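Local coordinates for RNA-binding protein RMD9, mitochondrial (PDB 7A9X) that binds a dodecameric sequence element in the 3'-UTR of yeast mitochondrial mRNAs and takes part in the processing or stability of these messages, at residues 287-291 against 303-307; 175-179 against 214-218; 233-237 against 266-270. All blocks are in the same frame, centred on the assembly; numbering follows the deposited sequence.

Contact 1: residues 287-291 against 303-307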
loop_
_atom_site.group_PDB
_atom_site.type_symbol
_atom_site.label_atom_id
_atom_site.label_comp_id
_atom_site.label_asym_id
_atom_site.label_seq_id
_atom_site.Cartn_x
_atom_site.Cartn_y
_atom_site.Cartn_z
ATOM N N HIS A 287 -10.458 -6.812 16.605
ATOM C CA HIS A 287 -9.564 -6.082 17.499
ATOM C C HIS A 287 -8.913 -4.907 16.778
ATOM O O HIS A 287 -8.939 -3.772 17.268
ATOM C CB HIS A 287 -8.503 -7.026 18.067
ATOM C CG HIS A 287 -7.685 -6.433 19.172
ATOM N ND1 HIS A 287 -7.514 -7.062 20.386
ATOM C CD2 HIS A 287 -6.975 -5.281 19.243
ATOM C CE1 HIS A 287 -6.744 -6.319 21.161
ATOM N NE2 HIS A 287 -6.405 -5.232 20.491
ATOM N N LEU A 288 -8.336 -5.160 15.599
ATOM C CA LEU A 288 -7.733 -4.077 14.829
ATOM C C LEU A 288 -8.768 -3.037 14.417
ATOM O O LEU A 288 -8.440 -1.851 14.299
ATOM C CB LEU A 288 -7.024 -4.634 13.594
ATOM C CG LEU A 288 -5.790 -5.501 13.850
ATOM C CD1 LEU A 288 -5.230 -6.031 12.539
ATOM C CD2 LEU A 288 -4.731 -4.719 14.611
ATOM N N SER A 289 -10.017 -3.455 14.197
ATOM C CA SER A 289 -11.065 -2.496 13.865
ATOM C C SER A 289 -11.311 -1.523 15.014
ATOM O O SER A 289 -11.554 -0.332 14.783
ATOM C CB SER A 289 -12.351 -3.232 13.489
ATOM O OG SER A 289 -13.345 -2.323 13.049
ATOM N N PHE A 290 -11.242 -2.005 16.261
ATOM C CA PHE A 290 -11.386 -1.102 17.400
ATOM C C PHE A 290 -10.273 -0.065 17.437
ATOM O O PHE A 290 -10.477 1.051 17.929
ATOM C CB PHE A 290 -11.403 -1.885 18.715
ATOM C CG PHE A 290 -12.727 -2.512 19.039
ATOM C CD1 PHE A 290 -13.779 -1.742 19.515
ATOM C CD2 PHE A 290 -12.916 -3.877 18.888
ATOM C CE1 PHE A 290 -15.000 -2.321 19.821
ATOM C CE2 PHE A 290 -14.134 -4.461 19.192
ATOM C CZ PHE A 290 -15.176 -3.682 19.660
ATOM N N ILE A 291 -9.094 -0.412 16.924
ATOM C CA ILE A 291 -7.955 0.495 16.979
ATOM C C ILE A 291 -8.037 1.535 15.871
ATOM O O ILE A 291 -7.883 2.737 16.116
ATOM C CB ILE A 291 -6.642 -0.304 16.904
ATOM C CG1 ILE A 291 -6.531 -1.248 18.100
ATOM C CG2 ILE A 291 -5.442 0.631 16.824
ATOM C CD1 ILE A 291 -5.285 -2.098 18.078
ATOM N N PHE A 303 -7.415 -0.773 23.210
ATOM C CA PHE A 303 -7.140 -1.941 22.382
ATOM C C PHE A 303 -5.730 -1.904 21.807
ATOM O O PHE A 303 -5.118 -2.960 21.603
ATOM C CB PHE A 303 -8.172 -2.044 21.260
ATOM C CG PHE A 303 -9.418 -2.781 21.656
ATOM C CD1 PHE A 303 -10.435 -2.137 22.344
ATOM C CD2 PHE A 303 -9.568 -4.123 21.347
ATOM C CE1 PHE A 303 -11.580 -2.816 22.713
ATOM C CE2 PHE A 303 -10.709 -4.810 21.713
ATOM C CZ PHE A 303 -11.718 -4.156 22.396
ATOM N N PHE A 304 -5.202 -0.707 21.543
ATOM C CA PHE A 304 -3.823 -0.593 21.082
ATOM C C PHE A 304 -2.846 -1.034 22.165
ATOM O O PHE A 304 -1.847 -1.702 21.873
ATOM C CB PHE A 304 -3.536 0.844 20.642
ATOM C CG PHE A 304 -2.093 1.103 20.305
ATOM C CD1 PHE A 304 -1.596 0.798 19.048
ATOM C CD2 PHE A 304 -1.237 1.665 21.242
ATOM C CE1 PHE A 304 -0.272 1.040 18.735
ATOM C CE2 PHE A 304 0.087 1.909 20.936
ATOM C CZ PHE A 304 0.571 1.596 19.679
ATOM N N ASP A 305 -3.119 -0.669 23.420
ATOM C CA ASP A 305 -2.264 -1.104 24.519
ATOM C C ASP A 305 -2.368 -2.605 24.748
ATOM O O ASP A 305 -1.397 -3.232 25.186
ATOM C CB ASP A 305 -2.622 -0.349 25.800
ATOM C CG ASP A 305 -2.424 1.150 25.671
ATOM O OD1 ASP A 305 -1.513 1.572 24.928
ATOM O OD2 ASP A 305 -3.182 1.908 26.314
ATOM N N LYS A 306 -3.532 -3.196 24.461
ATOM C CA LYS A 306 -3.691 -4.637 24.612
ATOM C C LYS A 306 -2.761 -5.415 23.691
ATOM O O LYS A 306 -2.379 -6.543 24.022
ATOM C CB LYS A 306 -5.149 -5.030 24.363
ATOM C CG LYS A 306 -6.101 -4.521 25.434
ATOM C CD LYS A 306 -7.533 -4.971 25.198
ATOM C CE LYS A 306 -8.422 -4.569 26.366
ATOM N NZ LYS A 306 -9.820 -5.054 26.205
ATOM N N ILE A 307 -2.381 -4.838 22.552
ATOM C CA ILE A 307 -1.370 -5.461 21.706
ATOM C C ILE A 307 0.026 -5.172 22.241
ATOM O O ILE A 307 0.880 -6.065 22.293
ATOM C CB ILE A 307 -1.527 -4.987 20.250
ATOM C CG1 ILE A 307 -2.926 -5.319 19.729
ATOM C CG2 ILE A 307 -0.463 -5.620 19.365
ATOM C CD1 ILE A 307 -3.136 -4.947 18.279
#

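Contact 2: residues 175-179 against 214-218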
loop_
_atom_site.group_PDB
_atom_site.type_symbol
_atom_site.label_atom_id
_atom_site.label_comp_id
_atom_site.label_asym_id
_atom_site.label_seq_id
_atom_site.Cartn_x
_atom_site.Cartn_y
_atom_site.Cartn_z
ATOM N N LEU A 175 -15.608 -12.258 -2.805
ATOM C CA LEU A 175 -15.981 -10.905 -2.413
ATOM C C LEU A 175 -14.909 -10.226 -1.572
ATOM O O LEU A 175 -14.713 -9.014 -1.703
ATOM C CB LEU A 175 -17.314 -10.937 -1.660
ATOM C CG LEU A 175 -18.458 -11.557 -2.465
ATOM C CD1 LEU A 175 -19.621 -11.947 -1.569
ATOM C CD2 LEU A 175 -18.900 -10.592 -3.545
ATOM N N THR A 176 -14.223 -10.971 -0.700
ATOM C CA THR A 176 -13.127 -10.381 0.058
ATOM C C THR A 176 -11.997 -9.952 -0.866
ATOM O O THR A 176 -11.386 -8.897 -0.664
ATOM C CB THR A 176 -12.603 -11.363 1.103
ATOM O OG1 THR A 176 -13.687 -11.836 1.914
ATOM C CG2 THR A 176 -11.574 -10.668 1.992
ATOM N N SER A 177 -11.723 -10.749 -1.902
ATOM C CA SER A 177 -10.684 -10.390 -2.860
ATOM C C SER A 177 -11.026 -9.088 -3.567
ATOM O O SER A 177 -10.194 -8.177 -3.648
ATOM C CB SER A 177 -10.489 -11.517 -3.873
ATOM O OG SER A 177 -10.032 -12.699 -3.239
ATOM N N PHE A 178 -12.257 -8.976 -4.072
ATOM C CA PHE A 178 -12.669 -7.746 -4.740
ATOM C C PHE A 178 -12.665 -6.559 -3.786
ATOM O O PHE A 178 -12.419 -5.424 -4.209
ATOM C CB PHE A 178 -14.049 -7.930 -5.369
ATOM C CG PHE A 178 -14.051 -8.832 -6.568
ATOM C CD1 PHE A 178 -13.055 -8.731 -7.528
ATOM C CD2 PHE A 178 -15.039 -9.788 -6.734
ATOM C CE1 PHE A 178 -13.048 -9.561 -8.634
ATOM C CE2 PHE A 178 -15.036 -10.622 -7.837
ATOM C CZ PHE A 178 -14.041 -10.507 -8.790
ATOM N N LYS A 179 -12.930 -6.798 -2.498
ATOM C CA LYS A 179 -12.814 -5.723 -1.517
ATOM C C LYS A 179 -11.363 -5.289 -1.353
ATOM O O LYS A 179 -11.067 -4.088 -1.339
ATOM C CB LYS A 179 -13.399 -6.169 -0.176
ATOM C CG LYS A 179 -13.214 -5.168 0.957
ATOM C CD LYS A 179 -13.911 -3.850 0.665
ATOM C CE LYS A 179 -13.721 -2.867 1.810
ATOM N NZ LYS A 179 -14.254 -3.400 3.096
ATOM N N PHE A 214 -19.527 -10.616 5.827
ATOM C CA PHE A 214 -18.651 -9.788 5.007
ATOM C C PHE A 214 -19.397 -8.597 4.432
ATOM O O PHE A 214 -18.812 -7.520 4.270
ATOM C CB PHE A 214 -18.036 -10.599 3.864
ATOM C CG PHE A 214 -17.349 -9.745 2.830
ATOM C CD1 PHE A 214 -16.023 -9.378 2.991
ATOM C CD2 PHE A 214 -18.037 -9.279 1.717
ATOM C CE1 PHE A 214 -15.392 -8.579 2.057
ATOM C CE2 PHE A 214 -17.412 -8.475 0.785
ATOM C CZ PHE A 214 -16.087 -8.128 0.951
ATOM N N MET A 215 -20.680 -8.775 4.108
ATOM C CA MET A 215 -21.413 -7.746 3.381
ATOM C C MET A 215 -21.872 -6.605 4.278
ATOM O O MET A 215 -21.998 -5.470 3.803
ATOM C CB MET A 215 -22.613 -8.371 2.666
ATOM C CG MET A 215 -22.251 -8.986 1.332
ATOM S SD MET A 215 -21.614 -7.715 0.224
ATOM C CE MET A 215 -20.559 -8.682 -0.844
ATOM N N LEU A 216 -22.111 -6.880 5.562
ATOM C CA LEU A 216 -22.651 -5.860 6.459
ATOM C C LEU A 216 -21.831 -4.574 6.476
ATOM O O LEU A 216 -22.430 -3.494 6.350
ATOM C CB LEU A 216 -22.805 -6.444 7.868
ATOM C CG LEU A 216 -23.833 -7.559 8.044
ATOM C CD1 LEU A 216 -23.786 -8.115 9.458
ATOM C CD2 LEU A 216 -25.228 -7.054 7.709
ATOM N N PRO A 217 -20.499 -4.600 6.623
ATOM C CA PRO A 217 -19.758 -3.326 6.596
ATOM C C PRO A 217 -19.898 -2.567 5.288
ATOM O O PRO A 217 -19.894 -1.328 5.301
ATOM C CB PRO A 217 -18.307 -3.763 6.841
ATOM C CG PRO A 217 -18.423 -5.055 7.561
ATOM C CD PRO A 217 -19.612 -5.728 6.953
ATOM N N LEU A 218 -20.021 -3.265 4.158
ATOM C CA LEU A 218 -20.213 -2.572 2.886
ATOM C C LEU A 218 -21.614 -1.984 2.788
ATOM O O LEU A 218 -21.799 -0.896 2.228
ATOM C CB LEU A 218 -19.951 -3.521 1.718
ATOM C CG LEU A 218 -18.558 -4.144 1.628
ATOM C CD1 LEU A 218 -18.419 -4.919 0.329
ATOM C CD2 LEU A 218 -17.479 -3.080 1.742
#

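Contact 3: residues 233-237 against 266-270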
loop_
_atom_site.group_PDB
_atom_site.type_symbol
_atom_site.label_atom_id
_atom_site.label_comp_id
_atom_site.label_asym_id
_atom_site.label_seq_id
_atom_site.Cartn_x
_atom_site.Cartn_y
_atom_site.Cartn_z
ATOM N N TYR A 233 -28.690 -7.908 15.729
ATOM C CA TYR A 233 -28.121 -7.869 17.073
ATOM C C TYR A 233 -29.062 -8.508 18.087
ATOM O O TYR A 233 -28.619 -9.244 18.977
ATOM C CB TYR A 233 -27.794 -6.427 17.467
ATOM C CG TYR A 233 -27.284 -6.277 18.886
ATOM C CD1 TYR A 233 -25.939 -6.460 19.187
ATOM C CD2 TYR A 233 -28.147 -5.946 19.923
ATOM C CE1 TYR A 233 -25.470 -6.322 20.485
ATOM C CE2 TYR A 233 -27.689 -5.808 21.221
ATOM C CZ TYR A 233 -26.351 -5.995 21.497
ATOM O OH TYR A 233 -25.897 -5.857 22.790
ATOM N N ASN A 234 -30.370 -8.247 17.965
ATOM C CA ASN A 234 -31.324 -8.821 18.909
ATOM C C ASN A 234 -31.397 -10.338 18.783
ATOM O O ASN A 234 -31.581 -11.036 19.787
ATOM C CB ASN A 234 -32.713 -8.210 18.700
ATOM C CG ASN A 234 -32.721 -6.703 18.842
ATOM O OD1 ASN A 234 -31.823 -6.119 19.448
ATOM N ND2 ASN A 234 -33.740 -6.062 18.278
ATOM N N GLN A 235 -31.255 -10.866 17.566
ATOM C CA GLN A 235 -31.327 -12.312 17.381
ATOM C C GLN A 235 -30.060 -12.997 17.876
ATOM O O GLN A 235 -30.123 -14.086 18.456
ATOM C CB GLN A 235 -31.567 -12.640 15.908
ATOM C CG GLN A 235 -32.763 -11.939 15.298
ATOM C CD GLN A 235 -32.855 -12.145 13.797
ATOM O OE1 GLN A 235 -32.119 -12.947 13.222
ATOM N NE2 GLN A 235 -33.759 -11.414 13.154
ATOM N N ILE A 236 -28.904 -12.368 17.669
ATOM C CA ILE A 236 -27.630 -13.036 17.913
ATOM C C ILE A 236 -27.284 -13.043 19.398
ATOM O O ILE A 236 -26.751 -14.033 19.914
ATOM C CB ILE A 236 -26.528 -12.372 17.065
ATOM C CG1 ILE A 236 -26.755 -12.665 15.580
ATOM C CG2 ILE A 236 -25.145 -12.827 17.504
ATOM C CD1 ILE A 236 -27.057 -14.120 15.283
ATOM N N ILE A 237 -27.593 -11.955 20.108
ATOM C CA ILE A 237 -27.179 -11.822 21.505
ATOM C C ILE A 237 -27.737 -12.959 22.353
ATOM O O ILE A 237 -27.039 -13.516 23.210
ATOM C CB ILE A 237 -27.597 -10.445 22.054
ATOM C CG1 ILE A 237 -26.580 -9.385 21.640
ATOM C CG2 ILE A 237 -27.734 -10.476 23.569
ATOM C CD1 ILE A 237 -25.194 -9.630 22.193
ATOM N N SER A 266 -20.150 -6.015 23.191
ATOM C CA SER A 266 -20.934 -7.162 23.642
ATOM C C SER A 266 -20.807 -8.327 22.668
ATOM O O SER A 266 -20.586 -9.472 23.080
ATOM C CB SER A 266 -22.397 -6.759 23.817
ATOM O OG SER A 266 -23.185 -7.858 24.235
ATOM N N LEU A 267 -20.949 -8.053 21.368
ATOM C CA LEU A 267 -20.748 -9.098 20.369
ATOM C C LEU A 267 -19.302 -9.576 20.349
ATOM O O LEU A 267 -19.045 -10.756 20.082
ATOM C CB LEU A 267 -21.159 -8.590 18.987
ATOM C CG LEU A 267 -22.619 -8.168 18.803
ATOM C CD1 LEU A 267 -22.752 -7.260 17.593
ATOM C CD2 LEU A 267 -23.520 -9.384 18.663
ATOM N N PHE A 268 -18.351 -8.679 20.625
ATOM C CA PHE A 268 -16.944 -9.066 20.641
ATOM C C PHE A 268 -16.665 -10.077 21.745
ATOM O O PHE A 268 -15.893 -11.023 21.548
ATOM C CB PHE A 268 -16.065 -7.826 20.801
ATOM C CG PHE A 268 -14.591 -8.118 20.768
ATOM C CD1 PHE A 268 -13.954 -8.400 19.570
ATOM C CD2 PHE A 268 -13.842 -8.100 21.931
ATOM C CE1 PHE A 268 -12.597 -8.665 19.537
ATOM C CE2 PHE A 268 -12.485 -8.364 21.903
ATOM C CZ PHE A 268 -11.861 -8.647 20.706
ATOM N N GLY A 269 -17.293 -9.900 22.909
ATOM C CA GLY A 269 -17.124 -10.862 23.985
ATOM C C GLY A 269 -17.667 -12.234 23.636
ATOM O O GLY A 269 -17.048 -13.253 23.951
ATOM N N GLN A 270 -18.832 -12.281 22.980
ATOM C CA GLN A 270 -19.388 -13.565 22.564
ATOM C C GLN A 270 -18.525 -14.218 21.492
ATOM O O GLN A 270 -18.357 -15.443 21.482
ATOM C CB GLN A 270 -20.819 -13.387 22.056
ATOM C CG GLN A 270 -21.829 -12.980 23.111
ATOM C CD GLN A 270 -23.243 -12.962 22.565
ATOM O OE1 GLN A 270 -23.463 -13.219 21.381
ATOM N NE2 GLN A 270 -24.209 -12.660 23.424
#

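Contact 1: residues 287-291 against 303-307
F303 supplies the apolar centre of this buried contact: it loses 103 Å² to 287-291, the most of any residue here, out of 383 Å² summed over both sides. Its ring lies nearly parallel to that of F290 (planes at 10°, centroids 4.3 Å apart), an offset stack, and F290 CB sits 3.8 Å from the centroid of the F303 ring, 15° off its normal, which makes a CH-pi contact over the same face. Aliphatic packing continues along the helix pair. I291 CG1 meets F303 CB at 3.6 Å, I291 CD1 meets I307 CD1 at 3.6 Å, and L288 CD2 reaches I307 CD1 at 4.0 Å. The F303 edge also points at the face of H287 (planes at 81°), completing an aromatic cluster. The polar edge belongs to H287: its NE2 donates to the backbone O of F303 at 2.8 Å with a nearly straight angle of 167°, while ND1 is hydrogen-bonded to the hydroxyl of Y314. With both ring nitrogens satisfied, the imidazole can stay buried. The segment axes approach to 9.3 Å at 127°, so the chain reverses between helices 281-292 and 297-308. Both lie within the inferred fourth PPR repeat, and the pairing is the helix-turn-helix hairpin that defines the pentatricopeptide repeat.

Contact 2: residues 175-179 against 214-218
L175 opens the contact from helix 168-180 with both backbone and side chain. Its CB lies 3.5 Å from F214 CE2, its carbonyl O is 3.1 Å from F214 CZ, and its CD1 meets the M215 CE methyl at 3.5 Å. One residue on, T176 lies against the aromatic ring: T176 CA is 3.5 Å from F214 CE1, and its backbone N sits over one ring face. Its OG1 is 3.6 Å from F214 CD1 but is hydrogen-bonded to the carbonyl of T172 in its own helix. A turn after L175, K179 CB touches F214 CZ at 3.5 Å near the ring plane, and the lysine chain then bends (chi2 p, chi4 m) to bring NZ 3.5 Å from L218 CD2. F214 thus meets three residues of 175-179 and gives up 87 Å² of the 287 Å² buried. The segment axes run at 35°, 11.4 Å apart at closest, and join first helices of the inferred PPR1 and PPR2 repeats, the side-by-side stacking by which such repeats build a superhelical array. With no polar bond between the segments, the chemistry implies adhesion by van der Waals fit, one phenylalanine spanning most of the gap between two well-separated backbones.

Contact 3: residues 233-237 against 266-270
L267 packs its two methyl groups against a patch made by three residues of 233-237. Its CD1 approaches Y233 CD1 at 3.7 Å, near the plane of the tyrosine ring, while its CD2 lies 4.0 Å from I236 CG2 and 3.9 Å from I237 CD1. This is the junction between second helices of successive pentatricopeptide repeats, helix 227-237 of the inferred PPR2 and helix 261-270 of the inferred PPR3. The geometry fits repeat stacking: the segment axes run at a crossing angle of 33°, closest at 11.2 Å, in the same general direction, as expected of equivalent helices in a solenoid.

Separation on this scale leaves the bridging to side chains. L267 gives 62 Å² to the contact and I237 59 Å², out of 278 Å² summed over both sides, and the nearest CA atoms are those of this pair, 7.1 Å apart. L267 also reaches L251, I252 and F255 of helix 245-257, so the same leucine packs within its own repeat as well as against the preceding one. At the margin S266 OG comes to 3.4 Å from I237 CD1, and it lies 3.7 Å from Y233 OH, too far to count as a hydrogen bond. Q270, one turn on from S266, buries 54 Å². Its amide is used at both ends: OE1 is hydrogen-bonded to the hydroxyl of Y248, and NE2 donates to the backbone O of I237 at 3.0 Å, with an angle of 147° at the hydrogen.

How the contacts relate
Along the chain the three contacts follow in the order 2, 3, 1, sampling the inferred repeats PPR1 to PPR4. Contacts 2 and 3 join neighbouring repeats through first and second helices respectively, whereas contact 1 holds one repeat together. Contacts 1 and 3 touch although their centres are 19 Å apart: F268 CD1 is 4.0 Å from F290 CE2, and F268 CE2 is 4.0 Å from F303 CE2. Contact 2 touches neither, its nearest atoms being about 8 Å from each. Nearest-atom distances to the bound RNA are about 5 Å for contact 2, 6 Å for contact 1 and 12 Å for contact 3, consistent with first helices lining the RNA-binding side.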